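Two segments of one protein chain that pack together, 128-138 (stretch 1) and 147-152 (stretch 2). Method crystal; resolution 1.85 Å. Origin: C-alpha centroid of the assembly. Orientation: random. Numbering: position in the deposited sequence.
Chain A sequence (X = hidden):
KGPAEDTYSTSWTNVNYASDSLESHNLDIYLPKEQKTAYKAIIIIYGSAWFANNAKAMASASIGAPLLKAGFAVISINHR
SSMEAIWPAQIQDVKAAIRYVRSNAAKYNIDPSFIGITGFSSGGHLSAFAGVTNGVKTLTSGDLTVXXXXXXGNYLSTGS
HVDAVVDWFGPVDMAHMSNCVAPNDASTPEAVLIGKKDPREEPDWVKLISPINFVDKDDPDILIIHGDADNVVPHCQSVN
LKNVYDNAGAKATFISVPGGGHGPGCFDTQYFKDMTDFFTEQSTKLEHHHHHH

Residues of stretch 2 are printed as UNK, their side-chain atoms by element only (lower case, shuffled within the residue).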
# COMPACT_ATOMS: atom_id res chain seq x y z
N ALA A 128 -1.19 3.12 2.78
CA ALA A 128 -1.67 4.21 3.62
C ALA A 128 -1.53 5.55 2.91
O ALA A 128 -2.40 6.42 3.05
CB ALA A 128 -0.90 4.23 4.95
N PHE A 129 -0.46 5.74 2.14
CA PHE A 129 -0.29 7.02 1.46
C PHE A 129 -1.35 7.23 0.39
O PHE A 129 -1.83 8.35 0.21
CB PHE A 129 1.11 7.13 0.85
CG PHE A 129 1.68 8.52 0.92
CD1 PHE A 129 1.12 9.54 0.16
CD2 PHE A 129 2.74 8.81 1.76
CE1 PHE A 129 1.63 10.82 0.23
CE2 PHE A 129 3.25 10.09 1.83
CZ PHE A 129 2.70 11.10 1.06
N ALA A 130 -1.72 6.17 -0.33
CA ALA A 130 -2.84 6.28 -1.26
C ALA A 130 -4.13 6.63 -0.52
O ALA A 130 -4.91 7.47 -0.99
CB ALA A 130 -3.01 4.97 -2.04
N GLY A 131 -4.34 6.02 0.64
CA GLY A 131 -5.55 6.21 1.41
C GLY A 131 -5.68 7.56 2.07
O GLY A 131 -6.78 7.91 2.52
N VAL A 132 -4.59 8.33 2.16
CA VAL A 132 -4.66 9.70 2.67
C VAL A 132 -4.55 10.73 1.56
O VAL A 132 -4.51 11.93 1.86
CB VAL A 132 -3.60 9.97 3.74
CG1 VAL A 132 -3.79 9.02 4.94
CG2 VAL A 132 -2.20 9.86 3.17
N THR A 133 -4.51 10.32 0.29
CA THR A 133 -4.40 11.27 -0.81
C THR A 133 -5.43 11.00 -1.90
O THR A 133 -5.21 11.33 -3.07
CB THR A 133 -2.99 11.26 -1.40
OG1 THR A 133 -2.64 9.95 -1.84
CG2 THR A 133 -1.96 11.73 -0.37
N ASN A 134 -6.57 10.40 -1.55
CA ASN A 134 -7.70 10.36 -2.47
C ASN A 134 -8.02 11.78 -2.94
O ASN A 134 -8.30 12.66 -2.12
CB ASN A 134 -8.92 9.74 -1.79
CG ASN A 134 -8.89 8.22 -1.79
OD1 ASN A 134 -8.01 7.59 -2.38
ND2 ASN A 134 -9.88 7.61 -1.13
N GLY A 135 -7.97 12.00 -4.25
CA GLY A 135 -8.32 13.30 -4.80
C GLY A 135 -7.26 14.37 -4.65
O GLY A 135 -7.54 15.54 -4.93
N VAL A 136 -6.05 14.00 -4.24
CA VAL A 136 -4.98 14.95 -3.96
C VAL A 136 -3.95 14.86 -5.09
O VAL A 136 -3.43 13.77 -5.36
CB VAL A 136 -4.33 14.68 -2.60
CG1 VAL A 136 -3.04 15.49 -2.45
CG2 VAL A 136 -5.31 14.99 -1.47
N LYS A 137 -3.66 15.99 -5.72
CA LYS A 137 -2.70 16.02 -6.82
C LYS A 137 -1.28 16.26 -6.33
O LYS A 137 -0.35 15.58 -6.77
CB LYS A 137 -3.09 17.11 -7.84
CG LYS A 137 -2.98 16.68 -9.30
CD LYS A 137 -1.54 16.45 -9.71
CE LYS A 137 -1.46 15.81 -11.09
NZ LYS A 137 -0.06 15.74 -11.62
N THR A 138 -1.09 17.22 -5.43
CA THR A 138 0.23 17.57 -4.95
C THR A 138 0.18 17.82 -3.45
O THR A 138 -0.88 18.09 -2.88
CB THR A 138 0.78 18.82 -5.67
OG1 THR A 138 0.02 19.97 -5.28
CG2 THR A 138 0.71 18.65 -7.18
N UNK A 147 4.64 15.89 -6.53
CA UNK A 147 3.49 15.53 -7.34
C UNK A 147 3.09 14.10 -6.98
O UNK A 147 3.78 13.14 -7.34
o UNK A 147 1.59 14.98 -9.23
o UNK A 147 2.87 15.38 -10.96
c UNK A 147 3.83 15.66 -8.82
c UNK A 147 2.68 15.32 -9.73
N UNK A 148 1.97 13.96 -6.28
CA UNK A 148 1.53 12.65 -5.79
C UNK A 148 0.79 11.89 -6.89
O UNK A 148 1.11 10.73 -7.17
c UNK A 148 0.65 12.83 -4.54
c UNK A 148 0.00 11.50 -4.14
c UNK A 148 2.70 12.63 -3.03
c UNK A 148 1.46 13.41 -3.39
N UNK A 149 -0.20 12.53 -7.52
CA UNK A 149 -0.97 11.86 -8.56
C UNK A 149 -0.09 11.43 -9.72
O UNK A 149 -0.21 10.31 -10.23
c UNK A 149 -2.09 12.79 -9.04
c UNK A 149 -3.81 11.14 -9.86
c UNK A 149 -2.87 12.27 -10.23
o UNK A 149 -3.94 10.83 -8.65
o UNK A 149 -4.43 10.56 -10.78
N UNK A 150 0.79 12.32 -10.18
CA UNK A 150 1.66 12.01 -11.30
C UNK A 150 0.92 11.99 -12.63
O UNK A 150 -0.29 12.21 -12.72
N UNK A 151 1.69 11.72 -13.68
CA UNK A 151 1.20 11.73 -15.05
C UNK A 151 1.58 10.46 -15.80
O UNK A 151 1.63 10.46 -17.03
c UNK A 151 1.73 12.94 -15.82
o UNK A 151 1.11 14.15 -15.43
N UNK A 152 1.81 9.37 -15.09
CA UNK A 152 2.28 8.15 -15.72
C UNK A 152 1.16 7.42 -16.44
O UNK A 152 0.04 7.30 -15.92
c UNK A 152 2.90 7.23 -14.67
c UNK A 152 5.30 7.86 -15.02
c UNK A 152 4.22 7.59 -13.99
c UNK A 152 4.62 6.45 -13.07
O HOH W 1 -4.22 11.30 -6.00

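Position 147 carries two side-chain carbons, the second bearing two oxygens, so the side chain is a short carboxylate. One of these oxygens lies 3.0 Å from Lys137 NZ, and the backbone forms an antiparallel, non-hydrogen-bonded bridge pair with Thr138, the two CA atoms 4.5 Å apart. Two carbons ending in a carboxylate identify Asp147. Its OD1 forms a salt bridge with Lys137 NZ at 3.0 Å, while the hydrogen bond from NZ to OD2, also 3.0 Å, is weak.

Position 148 has four carbons and no polar atom, forked at the first, with one arm two carbons long. CB points toward stretch 1. The end of the longer arm lies 3.9 Å from Phe129 CE1, approaching the ring obliquely, and the one-carbon arm is 3.8 Å from Thr133 OG1. Branching at CB with unequal arms identifies Ile148, whose CD1 and CG2 make these two contacts. Thr133 OG1 is itself engaged, donating to Phe129 O at 2.7 Å, which ties the loop back to the helix at Phe129.

At position 149 an unbranched run of three carbons ends in two oxygens, one carbon longer than in Asp147. CB points toward stretch 1 and packs 3.7 Å from Lys137 CE, but the carboxylate leads away. This is Glu149. A water bridges the stretches here, its oxygen 2.7 Å from both Glu149 OE1 and Val136 O.

Position 150 has no side-chain atoms and is therefore Gly150. Its phi of 73° is a value that favours glycine, and Gly150 N donates to Asp147 OD1 at 2.9 Å, holding the carboxylate that meets the lysine.

Position 151 shows one carbon followed by one oxygen, the hydroxymethyl group of Ser151. Its OG is 4.3 Å from Lys137 NZ, a distant approach that covers little surface.

Position 152 has four carbons forked at the second, which gives Leu152. The nearest approach of its side chain to stretch 1 is 9.5 Å, from Leu152 CG to Lys137 NZ, and it takes no part in the packing.

The contact centres on Lys137. Its carbonyl oxygen accepts hydrogen bonds from two successive amides, Ile148 N at 2.9 Å and Glu149 N at 3.1 Å, the latter nearly linear at 166°. Although its CB points away from stretch 2, the long side chain returns to bring the ammonium group to Asp147. Ile148 adds an apolar anchor against Phe129, so a buried hydrophobic contact and a more exposed charged one accompany the paired backbone bonds. Together the two stretches bury 378 Å².

Stretch 2 (147-152) DIEGSL
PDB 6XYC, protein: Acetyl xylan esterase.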